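Dihydrodipicolinate synthase (Aquifex aeolicus, PDB 2EHH) probably catalyses the condensation of pyruvate with aspartate semialdehyde to 4-hydroxy-tetrahydrodipicolinate, a step of the diaminopimelate route to lysine. Local coordinates at residues 87-92 / 123-128; 117-122 / 152-157; 169-174 / 195-200. All blocks are in the same frame, centred on the assembly; numbering follows the deposited sequence.

Interaction 1. Residues 87-92 / 123-128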
loop_
_atom_site.group_PDB
_atom_site.type_symbol
_atom_site.label_atom_id
_atom_site.label_comp_id
_atom_site.label_asym_id
_atom_site.label_seq_id
_atom_site.Cartn_x
_atom_site.Cartn_y
_atom_site.Cartn_z
ATOM N N LEU A 87 18.888 28.708 1.128
ATOM C CA LEU A 87 19.935 27.743 1.434
ATOM C C LEU A 87 20.685 27.318 0.174
ATOM O O LEU A 87 21.892 27.097 0.205
ATOM C CB LEU A 87 19.340 26.517 2.134
ATOM C CG LEU A 87 20.347 25.537 2.739
ATOM C CD1 LEU A 87 21.338 26.286 3.624
ATOM C CD2 LEU A 87 19.607 24.479 3.546
ATOM N N THR A 88 19.968 27.202 -0.938
ATOM C CA THR A 88 20.604 26.810 -2.184
ATOM C C THR A 88 21.506 27.959 -2.651
ATOM O O THR A 88 22.582 27.732 -3.207
ATOM C CB THR A 88 19.554 26.476 -3.259
ATOM O OG1 THR A 88 18.723 25.404 -2.790
ATOM C CG2 THR A 88 20.229 26.037 -4.546
ATOM N N ALA A 89 21.067 29.190 -2.406
ATOM C CA ALA A 89 21.854 30.365 -2.778
ATOM C C ALA A 89 23.165 30.329 -1.998
ATOM O O ALA A 89 24.238 30.596 -2.546
ATOM C CB ALA A 89 21.083 31.642 -2.452
ATOM N N HIS A 90 23.068 29.994 -0.713
ATOM C CA HIS A 90 24.239 29.905 0.154
ATOM C C HIS A 90 25.239 28.881 -0.378
ATOM O O HIS A 90 26.437 29.160 -0.472
ATOM C CB HIS A 90 23.822 29.506 1.574
ATOM C CG HIS A 90 24.979 29.205 2.476
ATOM N ND1 HIS A 90 25.791 30.188 3.002
ATOM C CD2 HIS A 90 25.483 28.026 2.913
ATOM C CE1 HIS A 90 26.746 29.626 3.724
ATOM N NE2 HIS A 90 26.582 28.315 3.686
ATOM N N ALA A 91 24.744 27.694 -0.716
ATOM C CA ALA A 91 25.593 26.628 -1.239
ATOM C C ALA A 91 26.357 27.123 -2.462
ATOM O O ALA A 91 27.545 26.846 -2.628
ATOM C CB ALA A 91 24.740 25.411 -1.604
ATOM N N LYS A 92 25.655 27.852 -3.318
ATOM C CA LYS A 92 26.236 28.427 -4.526
ATOM C C LYS A 92 27.349 29.381 -4.091
ATOM O O LYS A 92 28.487 29.299 -4.558
ATOM C CB LYS A 92 25.140 29.184 -5.283
ATOM C CG LYS A 92 25.605 30.212 -6.300
ATOM C CD LYS A 92 26.152 29.576 -7.551
ATOM C CE LYS A 92 26.369 30.628 -8.634
ATOM N NZ LYS A 92 26.988 30.025 -9.849
ATOM N N GLN A 123 15.776 28.584 -11.123
ATOM C CA GLN A 123 15.908 29.858 -11.820
ATOM C C GLN A 123 16.545 30.927 -10.940
ATOM O O GLN A 123 17.095 31.905 -11.442
ATOM C CB GLN A 123 14.544 30.347 -12.317
ATOM C CG GLN A 123 13.887 29.410 -13.324
ATOM C CD GLN A 123 12.725 30.056 -14.047
ATOM O OE1 GLN A 123 11.856 30.670 -13.425
ATOM N NE2 GLN A 123 12.696 29.912 -15.367
ATOM N N GLU A 124 16.474 30.738 -9.628
ATOM C CA GLU A 124 17.053 31.700 -8.697
ATOM C C GLU A 124 18.546 31.498 -8.485
ATOM O O GLU A 124 19.299 32.467 -8.388
ATOM C CB GLU A 124 16.346 31.625 -7.343
ATOM C CG GLU A 124 15.174 32.562 -7.218
ATOM C CD GLU A 124 15.578 34.001 -7.470
ATOM O OE1 GLU A 124 16.454 34.511 -6.738
ATOM O OE2 GLU A 124 15.023 34.616 -8.406
ATOM N N VAL A 125 18.969 30.240 -8.424
ATOM C CA VAL A 125 20.370 29.917 -8.183
ATOM C C VAL A 125 21.023 29.140 -9.320
ATOM O O VAL A 125 20.591 28.035 -9.666
ATOM C CB VAL A 125 20.516 29.095 -6.887
ATOM C CG1 VAL A 125 21.971 29.040 -6.464
ATOM C CG2 VAL A 125 19.648 29.702 -5.797
ATOM N N ASP A 126 22.077 29.722 -9.884
ATOM C CA ASP A 126 22.804 29.104 -10.981
ATOM C C ASP A 126 23.781 28.037 -10.489
ATOM O O ASP A 126 25.001 28.205 -10.564
ATOM C CB ASP A 126 23.542 30.188 -11.778
ATOM C CG ASP A 126 24.359 29.621 -12.920
ATOM O OD1 ASP A 126 23.902 28.647 -13.552
ATOM O OD2 ASP A 126 25.456 30.158 -13.193
ATOM N N ILE A 127 23.238 26.939 -9.972
ATOM C CA ILE A 127 24.055 25.834 -9.477
ATOM C C ILE A 127 23.409 24.522 -9.911
ATOM O O ILE A 127 22.184 24.421 -9.971
ATOM C CB ILE A 127 24.157 25.857 -7.930
ATOM C CG1 ILE A 127 25.143 24.786 -7.451
ATOM C CG2 ILE A 127 22.785 25.606 -7.305
ATOM C CD1 ILE A 127 25.302 24.731 -5.939
ATOM N N PRO A 128 24.218 23.502 -10.236
ATOM C CA PRO A 128 23.620 22.230 -10.651
ATOM C C PRO A 128 22.723 21.689 -9.538
ATOM O O PRO A 128 23.119 21.647 -8.377
ATOM C CB PRO A 128 24.837 21.343 -10.902
ATOM C CG PRO A 128 25.868 22.332 -11.385
ATOM C CD PRO A 128 25.681 23.480 -10.411
#

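Interaction 2. Residues 117-122 / 152-157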
loop_
_atom_site.group_PDB
_atom_site.type_symbol
_atom_site.label_atom_id
_atom_site.label_comp_id
_atom_site.label_asym_id
_atom_site.label_seq_id
_atom_site.Cartn_x
_atom_site.Cartn_y
_atom_site.Cartn_z
ATOM N N HIS A 117 8.079 24.766 -7.250
ATOM C CA HIS A 117 9.092 24.683 -6.200
ATOM C C HIS A 117 10.490 24.576 -6.811
ATOM O O HIS A 117 11.354 25.430 -6.592
ATOM C CB HIS A 117 8.826 23.457 -5.317
ATOM C CG HIS A 117 9.853 23.235 -4.249
ATOM N ND1 HIS A 117 9.936 24.017 -3.115
ATOM C CD2 HIS A 117 10.827 22.302 -4.131
ATOM C CE1 HIS A 117 10.912 23.571 -2.345
ATOM N NE2 HIS A 117 11.471 22.530 -2.941
ATOM N N PHE A 118 10.701 23.523 -7.587
ATOM C CA PHE A 118 11.992 23.288 -8.213
ATOM C C PHE A 118 12.349 24.347 -9.243
ATOM O O PHE A 118 13.515 24.722 -9.373
ATOM C CB PHE A 118 12.015 21.895 -8.843
ATOM C CG PHE A 118 12.120 20.784 -7.834
ATOM C CD1 PHE A 118 13.344 20.475 -7.246
ATOM C CD2 PHE A 118 10.991 20.072 -7.443
ATOM C CE1 PHE A 118 13.445 19.473 -6.276
ATOM C CE2 PHE A 118 11.079 19.067 -6.475
ATOM C CZ PHE A 118 12.309 18.769 -5.891
ATOM N N LYS A 119 11.349 24.833 -9.967
ATOM C CA LYS A 119 11.581 25.860 -10.975
ATOM C C LYS A 119 12.081 27.128 -10.283
ATOM O O LYS A 119 13.071 27.731 -10.701
ATOM C CB LYS A 119 10.286 26.154 -11.731
ATOM C CG LYS A 119 10.449 27.071 -12.934
ATOM C CD LYS A 119 9.090 27.441 -13.514
ATOM C CE LYS A 119 9.212 28.055 -14.903
ATOM N NZ LYS A 119 10.064 29.275 -14.920
ATOM N N THR A 120 11.395 27.520 -9.214
ATOM C CA THR A 120 11.766 28.717 -8.464
ATOM C C THR A 120 13.207 28.652 -7.973
ATOM O O THR A 120 13.981 29.593 -8.166
ATOM C CB THR A 120 10.809 28.933 -7.271
ATOM O OG1 THR A 120 9.486 29.155 -7.773
ATOM C CG2 THR A 120 11.236 30.145 -6.435
ATOM N N VAL A 121 13.571 27.541 -7.345
ATOM C CA VAL A 121 14.929 27.368 -6.844
ATOM C C VAL A 121 15.955 27.372 -7.981
ATOM O O VAL A 121 16.959 28.079 -7.914
ATOM C CB VAL A 121 15.071 26.045 -6.054
ATOM C CG1 VAL A 121 16.529 25.814 -5.675
ATOM C CG2 VAL A 121 14.208 26.091 -4.801
ATOM N N ALA A 122 15.693 26.592 -9.027
ATOM C CA ALA A 122 16.607 26.497 -10.169
ATOM C C ALA A 122 16.842 27.821 -10.897
ATOM O O ALA A 122 17.976 28.142 -11.263
ATOM C CB ALA A 122 16.095 25.443 -11.165
ATOM N N SER A 152 13.476 20.077 -18.862
ATOM C CA SER A 152 13.387 20.721 -20.166
ATOM C C SER A 152 13.450 22.245 -20.065
ATOM O O SER A 152 14.063 22.901 -20.904
ATOM C CB SER A 152 12.091 20.311 -20.874
ATOM O OG SER A 152 12.087 18.925 -21.165
ATOM N N GLU A 153 12.823 22.801 -19.035
ATOM C CA GLU A 153 12.797 24.246 -18.845
ATOM C C GLU A 153 14.033 24.802 -18.142
ATOM O O GLU A 153 14.442 25.936 -18.406
ATOM C CB GLU A 153 11.541 24.645 -18.079
ATOM N N CYS A 154 14.626 24.014 -17.249
ATOM C CA CYS A 154 15.810 24.454 -16.512
ATOM C C CYS A 154 17.043 23.618 -16.849
ATOM O O CYS A 154 17.153 22.472 -16.417
ATOM C CB CYS A 154 15.547 24.376 -15.003
ATOM S SG CYS A 154 14.062 25.240 -14.445
ATOM N N GLU A 155 17.979 24.191 -17.604
ATOM C CA GLU A 155 19.195 23.467 -17.967
ATOM C C GLU A 155 19.917 23.154 -16.668
ATOM O O GLU A 155 20.778 22.282 -16.599
ATOM C CB GLU A 155 20.098 24.335 -18.851
ATOM C CG GLU A 155 19.384 24.985 -20.027
ATOM C CD GLU A 155 20.343 25.462 -21.104
ATOM O OE1 GLU A 155 21.417 26.002 -20.757
ATOM O OE2 GLU A 155 20.014 25.306 -22.301
ATOM N N ASN A 156 19.521 23.899 -15.648
ATOM C CA ASN A 156 20.041 23.839 -14.294
ATOM C C ASN A 156 19.723 22.533 -13.530
ATOM O O ASN A 156 20.475 22.114 -12.641
ATOM C CB ASN A 156 19.465 25.050 -13.547
ATOM C CG ASN A 156 20.232 25.380 -12.316
ATOM O OD1 ASN A 156 21.196 24.697 -11.984
ATOM N ND2 ASN A 156 19.822 26.432 -11.625
ATOM N N ILE A 157 18.602 21.904 -13.869
ATOM C CA ILE A 157 18.182 20.660 -13.223
ATOM C C ILE A 157 18.744 19.511 -14.054
ATOM O O ILE A 157 18.239 19.200 -15.135
ATOM C CB ILE A 157 16.645 20.620 -13.130
ATOM C CG1 ILE A 157 16.183 21.771 -12.225
ATOM C CG2 ILE A 157 16.178 19.284 -12.590
ATOM C CD1 ILE A 157 14.687 21.948 -12.127
#

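Interaction 3. Residues 169-174 / 195-200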
loop_
_atom_site.group_PDB
_atom_site.type_symbol
_atom_site.label_atom_id
_atom_site.label_comp_id
_atom_site.label_asym_id
_atom_site.label_seq_id
_atom_site.Cartn_x
_atom_site.Cartn_y
_atom_site.Cartn_z
ATOM N N ARG A 169 9.949 3.043 -13.063
ATOM C CA ARG A 169 10.050 4.495 -12.995
ATOM C C ARG A 169 11.426 4.898 -13.526
ATOM O O ARG A 169 11.559 5.886 -14.244
ATOM C CB ARG A 169 9.873 4.975 -11.552
ATOM C CG ARG A 169 10.096 6.470 -11.360
ATOM C CD ARG A 169 9.951 6.850 -9.894
ATOM N NE ARG A 169 10.474 8.185 -9.623
ATOM C CZ ARG A 169 9.809 9.314 -9.835
ATOM N NH1 ARG A 169 8.572 9.287 -10.321
ATOM N NH2 ARG A 169 10.390 10.481 -9.559
ATOM N N ILE A 170 12.447 4.124 -13.177
ATOM C CA ILE A 170 13.794 4.415 -13.651
ATOM C C ILE A 170 13.803 4.326 -15.187
ATOM O O ILE A 170 14.360 5.192 -15.869
ATOM C CB ILE A 170 14.825 3.415 -13.064
ATOM C CG1 ILE A 170 14.775 3.451 -11.529
ATOM C CG2 ILE A 170 16.223 3.746 -13.562
ATOM C CD1 ILE A 170 14.959 4.842 -10.917
ATOM N N SER A 171 13.182 3.284 -15.730
ATOM C CA SER A 171 13.121 3.124 -17.182
ATOM C C SER A 171 12.473 4.343 -17.814
ATOM O O SER A 171 12.962 4.880 -18.815
ATOM C CB SER A 171 12.305 1.882 -17.567
ATOM O OG SER A 171 13.036 0.695 -17.336
ATOM N N GLU A 172 11.365 4.776 -17.223
ATOM C CA GLU A 172 10.629 5.920 -17.733
ATOM C C GLU A 172 11.478 7.188 -17.730
ATOM O O GLU A 172 11.491 7.928 -18.710
ATOM C CB GLU A 172 9.362 6.131 -16.907
ATOM C CG GLU A 172 8.275 6.895 -17.636
ATOM C CD GLU A 172 7.672 6.113 -18.798
ATOM O OE1 GLU A 172 7.150 4.997 -18.571
ATOM O OE2 GLU A 172 7.713 6.619 -19.940
ATOM N N ILE A 173 12.185 7.440 -16.632
ATOM C CA ILE A 173 13.034 8.626 -16.539
ATOM C C ILE A 173 14.167 8.571 -17.565
ATOM O O ILE A 173 14.383 9.523 -18.313
ATOM C CB ILE A 173 13.649 8.766 -15.127
ATOM C CG1 ILE A 173 12.533 8.921 -14.088
ATOM C CG2 ILE A 173 14.574 9.967 -15.080
ATOM C CD1 ILE A 173 13.003 8.800 -12.652
ATOM N N VAL A 174 14.890 7.456 -17.601
ATOM C CA VAL A 174 15.990 7.306 -18.551
ATOM C C VAL A 174 15.512 7.506 -19.993
ATOM O O VAL A 174 16.134 8.225 -20.775
ATOM C CB VAL A 174 16.646 5.915 -18.428
ATOM C CG1 VAL A 174 17.636 5.693 -19.574
ATOM C CG2 VAL A 174 17.361 5.803 -17.083
ATOM N N MET A 195 21.652 0.639 -12.449
ATOM C CA MET A 195 22.715 0.972 -13.391
ATOM C C MET A 195 22.624 0.107 -14.649
ATOM O O MET A 195 23.003 0.537 -15.739
ATOM C CB MET A 195 24.082 0.859 -12.716
ATOM C CG MET A 195 24.316 1.998 -11.724
ATOM S SD MET A 195 25.944 2.020 -10.965
ATOM C CE MET A 195 26.912 2.769 -12.305
ATOM N N ALA A 196 22.097 -1.103 -14.506
ATOM C CA ALA A 196 21.937 -1.974 -15.667
ATOM C C ALA A 196 20.939 -1.305 -16.617
ATOM O O ALA A 196 20.979 -1.516 -17.829
ATOM C CB ALA A 196 21.427 -3.347 -15.231
ATOM N N LEU A 197 20.056 -0.478 -16.054
ATOM C CA LEU A 197 19.052 0.242 -16.833
ATOM C C LEU A 197 19.510 1.618 -17.312
ATOM O O LEU A 197 18.795 2.288 -18.058
ATOM C CB LEU A 197 17.765 0.400 -16.016
ATOM C CG LEU A 197 16.843 -0.819 -15.924
ATOM C CD1 LEU A 197 15.817 -0.615 -14.812
ATOM C CD2 LEU A 197 16.147 -1.024 -17.262
ATOM N N GLY A 198 20.684 2.058 -16.876
ATOM C CA GLY A 198 21.168 3.357 -17.319
ATOM C C GLY A 198 21.502 4.388 -16.250
ATOM O O GLY A 198 21.913 5.504 -16.588
ATOM N N ALA A 199 21.322 4.043 -14.974
ATOM C CA ALA A 199 21.644 4.978 -13.889
ATOM C C ALA A 199 23.147 5.212 -13.969
ATOM O O ALA A 199 23.884 4.335 -14.415
ATOM C CB ALA A 199 21.273 4.381 -12.540
ATOM N N LYS A 200 23.606 6.376 -13.527
ATOM C CA LYS A 200 25.024 6.695 -13.621
ATOM C C LYS A 200 25.826 6.586 -12.331
ATOM O O LYS A 200 27.021 6.893 -12.304
ATOM C CB LYS A 200 25.177 8.089 -14.229
ATOM C CG LYS A 200 24.604 8.171 -15.641
ATOM C CD LYS A 200 24.623 9.584 -16.184
ATOM C CE LYS A 200 24.044 9.641 -17.594
ATOM N NZ LYS A 200 23.968 11.045 -18.102
#

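Interaction 1. Residues 87-92 / 123-128
Val125, the first residue to leave helical geometry after helix 111-124, sets both of its methyl groups against the flank of helix 81-93. With CG1 anti to the backbone N (chi1 -167°), Val125 CG1 lies 3.4 Å from Lys92 CB, closer than ordinary van der Waals contact. The same methyl stands 3.6 Å from Thr88 O, while Val125 CG2 rests on the helix backbone, 3.7 Å from Ala89 N. Deeper in, Thr88 CG2 touches Val125 CB and meets Ile127 CG2 at 3.8 Å; its hydroxyl OG1 is engaged elsewhere, with Ala84 O and Thr76 OG1. The extended Ile127 chain carries CD1 to 4.1 Å from Lys92 CA. Thr88, Val125 and Ile127, all buried, form the tight part of the contact, just before strand 129-133. An alanine in place of Val125 would probably open a gap beside Lys92 CB and over the backbone of Ala89, where the two methyl groups had pressed.

The solvent side is looser and polar. Lys92 bends at chi2 (74°) and runs over the inverse gamma turn centred on Asp126, where Lys92 NZ donates to Asp126 O at 2.8 Å, the nitrogen tilted 30° from the carbonyl plane. The carboxylate is only a distant mate, Asp126 OD2 lying 3.7 Å from Lys92 NZ in a long salt bridge. Because the short bond goes to a backbone carbonyl, the lysine's hold on the turn is likely to depend less on the charge of Asp126 than a purely ionic link would.

Interaction 2. Residues 117-122 / 152-157
The turn that carries the chain from helix 144-153 into strand 157-162 of the beta/alpha barrel closes on Ala122, near the end of helix 111-124, through Cys154, Asn156 and Ile157. It is a type I beta turn from Cys154 to Ile157, fastened by a bond from Ile157 N to Cys154 O. The methyl of Ala122 touches two of its side chains: Ala122 CB lies 3.8 Å from Ile157 CG1 and 3.9 Å from Cys154 SG. One helical turn back, Phe118 CB meets Ile157 CD1 at 4.2 Å. Lys119 CG runs beside Cys154 SG at 4.3 Å, and the lysine's NZ bonds to Gln123 OE1 of its own helix.

Asn156 supplies the polar part. Its CG is anti to the backbone N (chi1 -161°), and its ND2 bonds to Ala122 O, which lies just 7° out of the amide plane. The N-H...O angle of 136° is well bent, and the modelled length of 2.5 Å is too short to be trusted. The same ND2 probably also bonds to Val125 O; if the amide is placed correctly, it would tie the turn to carbonyls in and just beyond the last turn of helix 111-124.

Strand 129-133 runs beneath the contact: Val121 and Ala122 rest on Ile129, and Phe118 and Ile157 on Ile131. Val121 also packs on Val85 and Thr88 of helix 81-93, while Thr120 reaches Leu268 of the second subunit.

Interaction 3. Residues 169-174 / 195-200
Ser171 OG, hydrogen-bonded to His233 NE2 of the third subunit, also has the branched end of Leu197 beside it, with Leu197 CD2 at 3.6 Å and Leu197 CD1 at 4.0 Å. The hydroxyl stands beside the backbone N of Ser171 and anti to its carbonyl carbon (chi1 -75°), a rotation that brings OG to the leucine methyls. The leucine supplies most of the apolar surface on its side. Its CB approaches Ile170 CG2 at 4.4 Å, a loose contact; the outer end of the isoleucine leads away, and its side chain also packs on Thr164 and Val183.

These groups belong to two neighbouring helices on the outer layer of the beta/alpha barrel: helix 167-177 runs past the place where the chain leaves helix 191-196 on its way to strand 201-204. The exit is a Schellman motif. Gly198 takes a positive phi of 123°, and its N bonds back to Met195 O at 3.0 Å. At these backbone angles a beta carbon on Gly198 would collide with Leu197 O, which is enough to account for the glycine; such a carbon would also crowd Val174 CG1, at 3.3 Å.

Val174 approaches this exit with both branches. Its CG1, anti to the backbone N, and its CG2, beside it, each lie 3.9 Å from Leu197 O, and Val174 CG2 comes within 4.5 Å of Gly198 C. The Leu197 carbonyl accepts a hydrogen bond from Tyr234 OH of the third subunit, and the Tyr234 side chain packs on Val174 as well. His233 of the third subunit likewise packs on Leu197.

Interactions 1 and 2 share helix 111-124 and touch one another through Asn156 and Val125, so three successive barrel helices are joined side by side. Interaction 3 lies apart, its centre about 27 Å from that of interaction 1 and about 21 Å from that of interaction 2. All three place a helix against the exit of the next one, but the chemistry differs. Interaction 1 is only partly buried and has a charged, solvent-facing rim. Interaction 2 is buried and adds a side-chain amide to its apolar contacts. Interaction 3, also buried, is joined by packing alone, with Ser171 OG and Leu197 O bonded to another subunit.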